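Local coordinates for KLLA0B12012p (Kluyveromyces lactis, PDB 6Y3P), which belongs to the ATP-grasp superfamily, probably binds ATP through this C-terminal, tubulin-tyrosine-ligase-like domain of Pby1, and interacts with the mRNA decapping enzyme Dcp2, at residues 7-18 and 47-57; 232-240 and 278-286. All coordinates share one frame; numbering follows the deposited sequence.

Contact 1 of 2, residues 7-18 and 47-57; sequences PAQIVLTIPETE and KLTFHYGDYEQ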
loop_
_atom_site.group_PDB
_atom_site.type_symbol
_atom_site.label_atom_id
_atom_site.label_comp_id
_atom_site.label_asym_id
_atom_site.label_seq_id
_atom_site.Cartn_x
_atom_site.Cartn_y
_atom_site.Cartn_z
ATOM N N PRO A 7 -17.517 14.070 -28.616
ATOM C CA PRO A 7 -16.896 12.738 -28.541
ATOM C C PRO A 7 -16.405 12.359 -27.148
ATOM O O PRO A 7 -16.593 11.225 -26.698
ATOM C CB PRO A 7 -15.718 12.840 -29.518
ATOM C CG PRO A 7 -15.347 14.301 -29.520
ATOM C CD PRO A 7 -16.596 15.085 -29.175
ATOM N N ALA A 8 -15.771 13.326 -26.481
ATOM C CA ALA A 8 -15.106 13.211 -25.200
ATOM C C ALA A 8 -15.840 13.956 -24.078
ATOM O O ALA A 8 -16.492 14.979 -24.323
ATOM C CB ALA A 8 -13.696 13.733 -25.344
ATOM N N GLN A 9 -15.710 13.428 -22.843
ATOM C CA GLN A 9 -16.341 13.929 -21.623
ATOM C C GLN A 9 -15.537 13.480 -20.380
ATOM O O GLN A 9 -15.034 12.362 -20.364
ATOM C CB GLN A 9 -17.770 13.374 -21.586
ATOM C CG GLN A 9 -18.641 13.841 -20.448
ATOM C CD GLN A 9 -20.046 13.370 -20.691
ATOM O OE1 GLN A 9 -20.306 12.175 -20.921
ATOM N NE2 GLN A 9 -20.976 14.315 -20.676
ATOM N N ILE A 10 -15.399 14.369 -19.365
ATOM C CA ILE A 10 -14.718 14.123 -18.086
ATOM C C ILE A 10 -15.719 14.445 -16.974
ATOM O O ILE A 10 -16.226 15.556 -16.937
ATOM C CB ILE A 10 -13.368 14.906 -17.925
ATOM C CG1 ILE A 10 -12.244 14.291 -18.782
ATOM C CG2 ILE A 10 -12.906 14.959 -16.445
ATOM C CD1 ILE A 10 -11.077 15.259 -19.123
ATOM N N VAL A 11 -15.974 13.481 -16.063
ATOM C CA VAL A 11 -16.907 13.602 -14.932
ATOM C C VAL A 11 -16.113 13.553 -13.612
ATOM O O VAL A 11 -15.449 12.557 -13.328
ATOM C CB VAL A 11 -18.036 12.520 -14.967
ATOM C CG1 VAL A 11 -19.019 12.704 -13.819
ATOM C CG2 VAL A 11 -18.772 12.497 -16.304
ATOM N N LEU A 12 -16.182 14.622 -12.819
ATOM C CA LEU A 12 -15.484 14.750 -11.533
ATOM C C LEU A 12 -16.529 14.895 -10.434
ATOM O O LEU A 12 -16.989 16.000 -10.185
ATOM C CB LEU A 12 -14.541 15.969 -11.586
ATOM C CG LEU A 12 -13.534 16.192 -10.435
ATOM C CD1 LEU A 12 -12.635 14.965 -10.208
ATOM C CD2 LEU A 12 -12.669 17.423 -10.723
ATOM N N THR A 13 -16.931 13.768 -9.822
ATOM C CA THR A 13 -17.986 13.680 -8.789
ATOM C C THR A 13 -17.462 13.837 -7.355
ATOM O O THR A 13 -18.230 13.754 -6.390
ATOM C CB THR A 13 -18.809 12.392 -8.949
ATOM O OG1 THR A 13 -17.956 11.259 -8.782
ATOM C CG2 THR A 13 -19.536 12.332 -10.282
ATOM N N ILE A 14 -16.167 14.079 -7.219
ATOM C CA ILE A 14 -15.533 14.278 -5.937
ATOM C C ILE A 14 -15.965 15.611 -5.330
ATOM O O ILE A 14 -16.015 16.622 -6.042
ATOM C CB ILE A 14 -14.007 14.083 -6.085
ATOM C CG1 ILE A 14 -13.646 12.689 -5.589
ATOM C CG2 ILE A 14 -13.153 15.170 -5.408
ATOM C CD1 ILE A 14 -12.632 12.042 -6.343
ATOM N N PRO A 15 -16.341 15.612 -4.025
ATOM C CA PRO A 15 -16.722 16.870 -3.373
ATOM C C PRO A 15 -15.629 17.918 -3.513
ATOM O O PRO A 15 -14.438 17.612 -3.377
ATOM C CB PRO A 15 -16.912 16.456 -1.911
ATOM C CG PRO A 15 -17.247 15.007 -1.981
ATOM C CD PRO A 15 -16.373 14.490 -3.065
ATOM N N GLU A 16 -16.047 19.144 -3.838
ATOM C CA GLU A 16 -15.210 20.333 -4.018
ATOM C C GLU A 16 -14.420 20.672 -2.748
ATOM O O GLU A 16 -13.464 21.441 -2.815
ATOM C CB GLU A 16 -16.073 21.515 -4.489
ATOM C CG GLU A 16 -16.734 21.265 -5.835
ATOM C CD GLU A 16 -17.621 22.377 -6.361
ATOM O OE1 GLU A 16 -17.088 23.464 -6.687
ATOM O OE2 GLU A 16 -18.843 22.144 -6.495
ATOM N N THR A 17 -14.790 20.050 -1.608
ATOM C CA THR A 17 -14.093 20.194 -0.337
ATOM C C THR A 17 -12.854 19.311 -0.277
ATOM O O THR A 17 -11.984 19.571 0.559
ATOM C CB THR A 17 -15.002 19.911 0.866
ATOM O OG1 THR A 17 -15.866 18.803 0.602
ATOM C CG2 THR A 17 -15.786 21.132 1.295
ATOM N N GLU A 18 -12.778 18.254 -1.126
ATOM C CA GLU A 18 -11.631 17.339 -1.145
ATOM C C GLU A 18 -10.348 17.992 -1.658
ATOM O O GLU A 18 -10.360 18.761 -2.632
ATOM C CB GLU A 18 -11.933 16.036 -1.904
ATOM C CG GLU A 18 -12.461 14.916 -1.019
ATOM C CD GLU A 18 -12.871 13.635 -1.731
ATOM O OE1 GLU A 18 -12.130 13.166 -2.632
ATOM O OE2 GLU A 18 -13.917 13.068 -1.341
ATOM N N LYS A 47 -20.690 8.605 -25.135
ATOM C CA LYS A 47 -19.481 9.294 -25.557
ATOM C C LYS A 47 -18.358 8.633 -24.753
ATOM O O LYS A 47 -18.659 7.975 -23.747
ATOM C CB LYS A 47 -19.572 10.779 -25.150
ATOM C CG LYS A 47 -20.561 11.619 -25.960
ATOM C CD LYS A 47 -20.872 12.977 -25.314
ATOM C CE LYS A 47 -19.886 14.074 -25.661
ATOM N NZ LYS A 47 -20.088 14.602 -27.041
ATOM N N LEU A 48 -17.075 8.787 -25.169
ATOM C CA LEU A 48 -16.013 8.241 -24.346
ATOM C C LEU A 48 -15.795 9.202 -23.184
ATOM O O LEU A 48 -15.759 10.415 -23.384
ATOM C CB LEU A 48 -14.726 7.794 -25.084
ATOM C CG LEU A 48 -13.916 8.754 -25.943
ATOM C CD1 LEU A 48 -13.118 9.702 -25.106
ATOM C CD2 LEU A 48 -12.879 7.992 -26.729
ATOM N N THR A 49 -15.835 8.671 -21.963
ATOM C CA THR A 49 -15.788 9.503 -20.756
ATOM C C THR A 49 -14.852 8.990 -19.682
ATOM O O THR A 49 -14.678 7.786 -19.512
ATOM C CB THR A 49 -17.231 9.775 -20.144
ATOM O OG1 THR A 49 -17.426 9.089 -18.905
ATOM C CG2 THR A 49 -18.353 9.440 -21.067
ATOM N N PHE A 50 -14.310 9.921 -18.912
ATOM C CA PHE A 50 -13.471 9.590 -17.780
ATOM C C PHE A 50 -14.112 10.128 -16.517
ATOM O O PHE A 50 -14.224 11.339 -16.340
ATOM C CB PHE A 50 -12.026 10.092 -17.944
ATOM C CG PHE A 50 -11.162 9.669 -16.782
ATOM C CD1 PHE A 50 -10.871 8.331 -16.566
ATOM C CD2 PHE A 50 -10.726 10.597 -15.849
ATOM C CE1 PHE A 50 -10.143 7.930 -15.447
ATOM C CE2 PHE A 50 -9.991 10.193 -14.735
ATOM C CZ PHE A 50 -9.701 8.864 -14.543
ATOM N N HIS A 51 -14.527 9.215 -15.653
ATOM C CA HIS A 51 -15.152 9.511 -14.378
ATOM C C HIS A 51 -14.126 9.341 -13.250
ATOM O O HIS A 51 -13.639 8.233 -12.986
ATOM C CB HIS A 51 -16.415 8.631 -14.183
ATOM C CG HIS A 51 -17.177 8.805 -12.890
ATOM N ND1 HIS A 51 -18.106 7.858 -12.471
ATOM C CD2 HIS A 51 -17.141 9.807 -11.974
ATOM C CE1 HIS A 51 -18.587 8.310 -11.329
ATOM N NE2 HIS A 51 -18.035 9.474 -10.987
ATOM N N TYR A 52 -13.737 10.466 -12.644
ATOM C CA TYR A 52 -12.874 10.454 -11.495
ATOM C C TYR A 52 -13.819 10.729 -10.327
ATOM O O TYR A 52 -14.436 11.798 -10.257
ATOM C CB TYR A 52 -11.735 11.496 -11.584
ATOM C CG TYR A 52 -10.627 11.228 -10.584
ATOM C CD1 TYR A 52 -10.837 11.396 -9.220
ATOM C CD2 TYR A 52 -9.391 10.742 -10.993
ATOM C CE1 TYR A 52 -9.842 11.102 -8.287
ATOM C CE2 TYR A 52 -8.374 10.474 -10.070
ATOM C CZ TYR A 52 -8.611 10.644 -8.713
ATOM O OH TYR A 52 -7.642 10.381 -7.765
ATOM N N GLY A 53 -14.011 9.711 -9.496
ATOM C CA GLY A 53 -14.874 9.782 -8.330
ATOM C C GLY A 53 -14.333 9.035 -7.127
ATOM O O GLY A 53 -13.270 8.426 -7.194
ATOM N N ASP A 54 -15.068 9.094 -6.002
ATOM C CA ASP A 54 -14.791 8.325 -4.787
ATOM C C ASP A 54 -15.277 6.925 -5.128
ATOM O O ASP A 54 -16.069 6.797 -6.062
ATOM C CB ASP A 54 -15.540 8.902 -3.570
ATOM C CG ASP A 54 -14.983 10.231 -3.101
ATOM O OD1 ASP A 54 -13.740 10.339 -2.945
ATOM O OD2 ASP A 54 -15.780 11.165 -2.897
ATOM N N TYR A 55 -14.754 5.879 -4.452
ATOM C CA TYR A 55 -15.061 4.488 -4.785
ATOM C C TYR A 55 -16.539 4.201 -4.969
ATOM O O TYR A 55 -16.914 3.619 -5.990
ATOM C CB TYR A 55 -14.432 3.479 -3.805
ATOM C CG TYR A 55 -14.615 2.056 -4.286
ATOM C CD1 TYR A 55 -14.037 1.623 -5.481
ATOM C CD2 TYR A 55 -15.421 1.160 -3.588
ATOM C CE1 TYR A 55 -14.221 0.321 -5.946
ATOM C CE2 TYR A 55 -15.625 -0.142 -4.048
ATOM C CZ TYR A 55 -15.014 -0.562 -5.224
ATOM O OH TYR A 55 -15.194 -1.854 -5.673
ATOM N N GLU A 56 -17.368 4.661 -4.018
ATOM C CA GLU A 56 -18.813 4.467 -4.030
ATOM C C GLU A 56 -19.546 5.221 -5.143
ATOM O O GLU A 56 -20.643 4.789 -5.504
ATOM C CB GLU A 56 -19.435 4.793 -2.648
ATOM C CG GLU A 56 -19.168 3.761 -1.545
ATOM C CD GLU A 56 -19.074 2.282 -1.905
ATOM O OE1 GLU A 56 -18.068 1.642 -1.517
ATOM O OE2 GLU A 56 -20.003 1.757 -2.565
ATOM N N GLN A 57 -18.967 6.330 -5.698
ATOM C CA GLN A 57 -19.655 7.082 -6.777
ATOM C C GLN A 57 -19.452 6.399 -8.151
ATOM O O GLN A 57 -20.195 6.670 -9.102
ATOM C CB GLN A 57 -19.186 8.549 -6.859
ATOM C CG GLN A 57 -19.334 9.376 -5.581
ATOM C CD GLN A 57 -18.421 10.581 -5.540
ATOM O OE1 GLN A 57 -17.370 10.648 -6.194
ATOM N NE2 GLN A 57 -18.762 11.544 -4.720
#
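Thr13 and His51 meet where two parallel strands run out. His51 NE2 donates to Thr13 OG1 over 2.8 Å, the hydroxyl lying in the ring plane; ND1 is taken by the hydroxyl of Tyr69, so both ring nitrogens have partners, fixing the ring's rotation. With chi1 at 62°, Thr13 OG1 sits between its backbone N and carbonyl carbon, turned toward the facing segment, where it donates at 2.7 Å to Gln57 OE1, beyond the end of strand 48-52. That amide oxygen also accepts Asp54 N, 2.8 Å away, the two donors arriving from opposite faces of the amide plane. Strands 8-12 and 48-52 are central in a four-stranded parallel sheet, with 37-38 and 69-71 outside them. Val11 is held at both backbone groups: its N donates to Phe50 O at 2.8 Å, and its O receives Tyr52 N. Thr13 N to Tyr52 O ends the ladder. Nearer the N-terminal ends, Phe50 N reaches Gln9 O and Leu48 N reaches Pro7 O, whereas Gln9 N to Leu48 O is weak. Ile14 CD1 touches the Tyr52 ring edge. The carboxylates of Glu18 and Asp54 approach to 3.1 Å (OE2 to OD2), which may raise the proton affinity of one.

Contact 2 of 2, residues 232-240 and 278-286; sequences YDRMLALFA and SVIEFDALK. With SO4 (sulfate ion), chain D.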
loop_
_atom_site.group_PDB
_atom_site.type_symbol
_atom_site.label_atom_id
_atom_site.label_comp_id
_atom_site.label_asym_id
_atom_site.label_seq_id
_atom_site.Cartn_x
_atom_site.Cartn_y
_atom_site.Cartn_z
ATOM N N TYR A 232 5.414 6.816 -8.509
ATOM C CA TYR A 232 5.658 8.235 -8.294
ATOM C C TYR A 232 6.866 8.357 -7.329
ATOM O O TYR A 232 6.788 7.922 -6.174
ATOM C CB TYR A 232 4.392 8.914 -7.730
ATOM C CG TYR A 232 4.519 10.416 -7.652
ATOM C CD1 TYR A 232 5.024 11.153 -8.727
ATOM C CD2 TYR A 232 4.123 11.107 -6.517
ATOM C CE1 TYR A 232 5.162 12.540 -8.654
ATOM C CE2 TYR A 232 4.245 12.495 -6.437
ATOM C CZ TYR A 232 4.763 13.205 -7.510
ATOM O OH TYR A 232 4.859 14.568 -7.437
ATOM N N ASP A 233 7.989 8.893 -7.836
ATOM C CA ASP A 233 9.259 9.005 -7.105
ATOM C C ASP A 233 9.315 10.081 -6.018
ATOM O O ASP A 233 10.300 10.121 -5.297
ATOM C CB ASP A 233 10.454 9.172 -8.065
ATOM C CG ASP A 233 11.012 7.839 -8.539
ATOM O OD1 ASP A 233 10.524 6.784 -8.060
ATOM O OD2 ASP A 233 11.933 7.849 -9.386
ATOM N N ARG A 234 8.292 10.927 -5.895
ATOM C CA ARG A 234 8.242 11.922 -4.828
ATOM C C ARG A 234 7.402 11.258 -3.739
ATOM O O ARG A 234 6.170 11.273 -3.792
ATOM C CB ARG A 234 7.638 13.235 -5.330
ATOM C CG ARG A 234 8.462 13.884 -6.473
ATOM C CD ARG A 234 8.029 15.324 -6.759
ATOM N NE ARG A 234 8.201 16.187 -5.585
ATOM C CZ ARG A 234 7.651 17.384 -5.438
ATOM N NH1 ARG A 234 6.900 17.901 -6.404
ATOM N NH2 ARG A 234 7.860 18.084 -4.328
ATOM N N MET A 235 8.078 10.534 -2.845
ATOM C CA MET A 235 7.425 9.756 -1.806
ATOM C C MET A 235 7.346 10.485 -0.450
ATOM O O MET A 235 7.944 11.546 -0.264
ATOM C CB MET A 235 8.061 8.367 -1.678
ATOM C CG MET A 235 8.624 7.823 -2.969
ATOM S SD MET A 235 9.244 6.150 -2.701
ATOM C CE MET A 235 9.622 5.667 -4.404
ATOM N N LEU A 236 6.546 9.950 0.465
ATOM C CA LEU A 236 6.316 10.572 1.763
ATOM C C LEU A 236 6.882 9.719 2.862
ATOM O O LEU A 236 6.815 8.486 2.803
ATOM C CB LEU A 236 4.797 10.719 2.016
ATOM C CG LEU A 236 4.009 11.864 1.353
ATOM C CD1 LEU A 236 4.067 11.791 -0.146
ATOM C CD2 LEU A 236 2.559 11.792 1.728
ATOM N N ALA A 237 7.384 10.379 3.890
ATOM C CA ALA A 237 7.863 9.747 5.104
ATOM C C ALA A 237 6.925 10.272 6.204
ATOM O O ALA A 237 6.827 11.480 6.409
ATOM C CB ALA A 237 9.314 10.131 5.387
ATOM N N LEU A 238 6.191 9.349 6.834
ATOM C CA LEU A 238 5.217 9.614 7.878
ATOM C C LEU A 238 5.842 9.097 9.148
ATOM O O LEU A 238 6.053 7.900 9.292
ATOM C CB LEU A 238 3.867 8.899 7.570
ATOM C CG LEU A 238 3.437 8.911 6.074
ATOM C CD1 LEU A 238 2.770 7.646 5.680
ATOM C CD2 LEU A 238 2.555 10.042 5.758
ATOM N N PHE A 239 6.218 10.022 10.035
ATOM C CA PHE A 239 6.898 9.729 11.295
ATOM C C PHE A 239 5.949 9.450 12.447
ATOM O O PHE A 239 4.867 10.046 12.533
ATOM C CB PHE A 239 7.836 10.877 11.658
ATOM C CG PHE A 239 9.021 10.972 10.734
ATOM C CD1 PHE A 239 8.957 11.734 9.569
ATOM C CD2 PHE A 239 10.213 10.320 11.034
ATOM C CE1 PHE A 239 10.062 11.829 8.716
ATOM C CE2 PHE A 239 11.305 10.389 10.164
ATOM C CZ PHE A 239 11.220 11.146 9.014
ATOM N N ALA A 240 6.378 8.544 13.339
ATOM C CA ALA A 240 5.645 8.165 14.546
ATOM C C ALA A 240 5.721 9.346 15.559
ATOM O O ALA A 240 6.662 10.141 15.472
ATOM C CB ALA A 240 6.248 6.890 15.135
ATOM N N SER A 278 3.708 13.777 11.797
ATOM C CA SER A 278 4.631 14.519 10.933
ATOM C C SER A 278 4.833 13.807 9.597
ATOM O O SER A 278 5.092 12.602 9.562
ATOM C CB SER A 278 5.976 14.730 11.624
ATOM O OG SER A 278 6.637 15.903 11.166
ATOM N N VAL A 279 4.677 14.571 8.505
ATOM C CA VAL A 279 4.795 14.152 7.102
ATOM C C VAL A 279 5.804 15.074 6.417
ATOM O O VAL A 279 5.614 16.287 6.387
ATOM C CB VAL A 279 3.435 14.177 6.333
ATOM C CG1 VAL A 279 3.610 13.648 4.912
ATOM C CG2 VAL A 279 2.353 13.388 7.064
ATOM N N ILE A 280 6.888 14.489 5.911
ATOM C CA ILE A 280 7.984 15.132 5.185
ATOM C C ILE A 280 8.155 14.287 3.919
ATOM O O ILE A 280 7.987 13.055 3.966
ATOM C CB ILE A 280 9.319 15.101 6.019
ATOM C CG1 ILE A 280 9.147 15.627 7.479
ATOM C CG2 ILE A 280 10.504 15.818 5.308
ATOM C CD1 ILE A 280 8.664 17.132 7.672
ATOM N N GLU A 281 8.535 14.941 2.810
ATOM C CA GLU A 281 8.864 14.276 1.555
ATOM C C GLU A 281 10.128 13.462 1.831
ATOM O O GLU A 281 11.103 13.974 2.409
ATOM C CB GLU A 281 9.119 15.290 0.425
ATOM C CG GLU A 281 9.298 14.626 -0.937
ATOM C CD GLU A 281 9.614 15.514 -2.123
ATOM O OE1 GLU A 281 9.612 16.756 -1.967
ATOM O OE2 GLU A 281 9.881 14.958 -3.212
ATOM N N PHE A 282 10.090 12.181 1.437
ATOM C CA PHE A 282 11.201 11.264 1.626
ATOM C C PHE A 282 12.563 11.806 1.188
ATOM O O PHE A 282 13.527 11.681 1.948
ATOM C CB PHE A 282 10.898 9.940 0.941
ATOM C CG PHE A 282 12.061 8.982 0.976
ATOM C CD1 PHE A 282 12.392 8.313 2.145
ATOM C CD2 PHE A 282 12.800 8.720 -0.175
ATOM C CE1 PHE A 282 13.455 7.419 2.174
ATOM C CE2 PHE A 282 13.885 7.833 -0.139
ATOM C CZ PHE A 282 14.210 7.196 1.040
ATOM N N ASP A 283 12.649 12.418 -0.018
ATOM C CA ASP A 283 13.906 12.937 -0.559
ATOM C C ASP A 283 14.452 14.131 0.200
ATOM O O ASP A 283 15.626 14.466 0.047
ATOM C CB ASP A 283 13.806 13.250 -2.070
ATOM C CG ASP A 283 15.167 13.326 -2.760
ATOM O OD1 ASP A 283 15.906 12.315 -2.735
ATOM O OD2 ASP A 283 15.529 14.425 -3.246
ATOM N N ALA A 284 13.617 14.774 1.018
ATOM C CA ALA A 284 14.040 15.899 1.838
ATOM C C ALA A 284 14.793 15.411 3.092
ATOM O O ALA A 284 15.299 16.249 3.829
ATOM C CB ALA A 284 12.823 16.739 2.243
ATOM N N LEU A 285 14.832 14.078 3.365
ATOM C CA LEU A 285 15.544 13.549 4.531
ATOM C C LEU A 285 17.051 13.396 4.160
ATOM O O LEU A 285 17.445 12.416 3.539
ATOM C CB LEU A 285 14.909 12.237 5.001
ATOM C CG LEU A 285 13.392 12.298 5.348
ATOM C CD1 LEU A 285 12.807 10.889 5.484
ATOM C CD2 LEU A 285 13.129 13.129 6.633
ATOM N N LYS A 286 17.866 14.426 4.479
ATOM C CA LYS A 286 19.270 14.461 4.088
ATOM C C LYS A 286 20.165 13.606 4.967
ATOM O O LYS A 286 21.286 13.303 4.560
ATOM C CB LYS A 286 19.797 15.897 3.953
ATOM C CG LYS A 286 19.006 16.781 2.975
ATOM C CD LYS A 286 18.822 16.190 1.575
ATOM C CE LYS A 286 18.007 17.108 0.694
ATOM N NZ LYS A 286 17.493 16.405 -0.516
HETATM S S SO4 D . 20.987 15.827 -2.225
HETATM O O1 SO4 D . 22.082 15.144 -1.532
HETATM O O2 SO4 D . 21.404 16.164 -3.591
HETATM O O3 SO4 D . 19.829 14.937 -2.283
HETATM O O4 SO4 D . 20.638 17.053 -1.493
#
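Arg234 and Glu281 supply the charged part of this contact, a salt bridge made side-on. NE donates to Glu281 OE2 and NH2 to Glu281 OE1, each over 3.2 Å and almost straight, with both oxygens in the guanidinium plane. The carboxylate is turned 48° from that plane, so each of its oxygens is approached from above. A bend at chi3 (61°) turns the guanidinium to Glu281, while NH1 serves Asn361 and Glu365 on helix 357-375. With an alanine in place of Arg234, the Glu281 carboxylate would probably lose its cationic mate, and the polar tie of NH1 to Asn361 and Glu365 would go too. Backbone bonds come next: Ala237 and Ile280 form an antiparallel hydrogen-bonded pair, Ala237 N to Ile280 O being 2.7 Å, and Phe239 N donates to Ser278 O. Short strand 279-281 thereby lies along the end of strand 228-239, in the branched antiparallel sheet of the ATP-grasp domain, before the chain turns into a 3-10 segment at 282-284. Phe282 N, opening that turn, reaches Met235 O at 2.8 Å. Apolar contacts occupy both faces. On one, Leu238 CD2 lies 3.6 Å from Val279 CG2, and Leu236 adds its CD2 to Val279 CG1. On the other, Leu285 closes on the strand: CD1 meets Ala237 CB at 3.6 Å, and CD2 comes to CZ at the Phe239 ring edge.

Followed from the N terminus, the chain illustrates how sheets are built from separate closures. Contact 1 joins the first strand to strand 48-52, closing a loop whose 28 intervening residues include helix 21-31 and strand 37-38. Contact 2 opens only much later, bringing 278-286 back to the end of strand 228-239 across 37 residues, of which 266-277 are not modelled. The two closures are in series, neither nested nor crossed; the centres of contact 1 and contact 2 are about 29 Å apart, and the nearest atoms of contact 1 and contact 2 about 12 Å apart. One belongs to the parallel sheet, the other to the branched antiparallel sheet, yet helix 357-375 touches both: Phe367 meets Tyr52, and Leu362 meets Leu236 and Glu281.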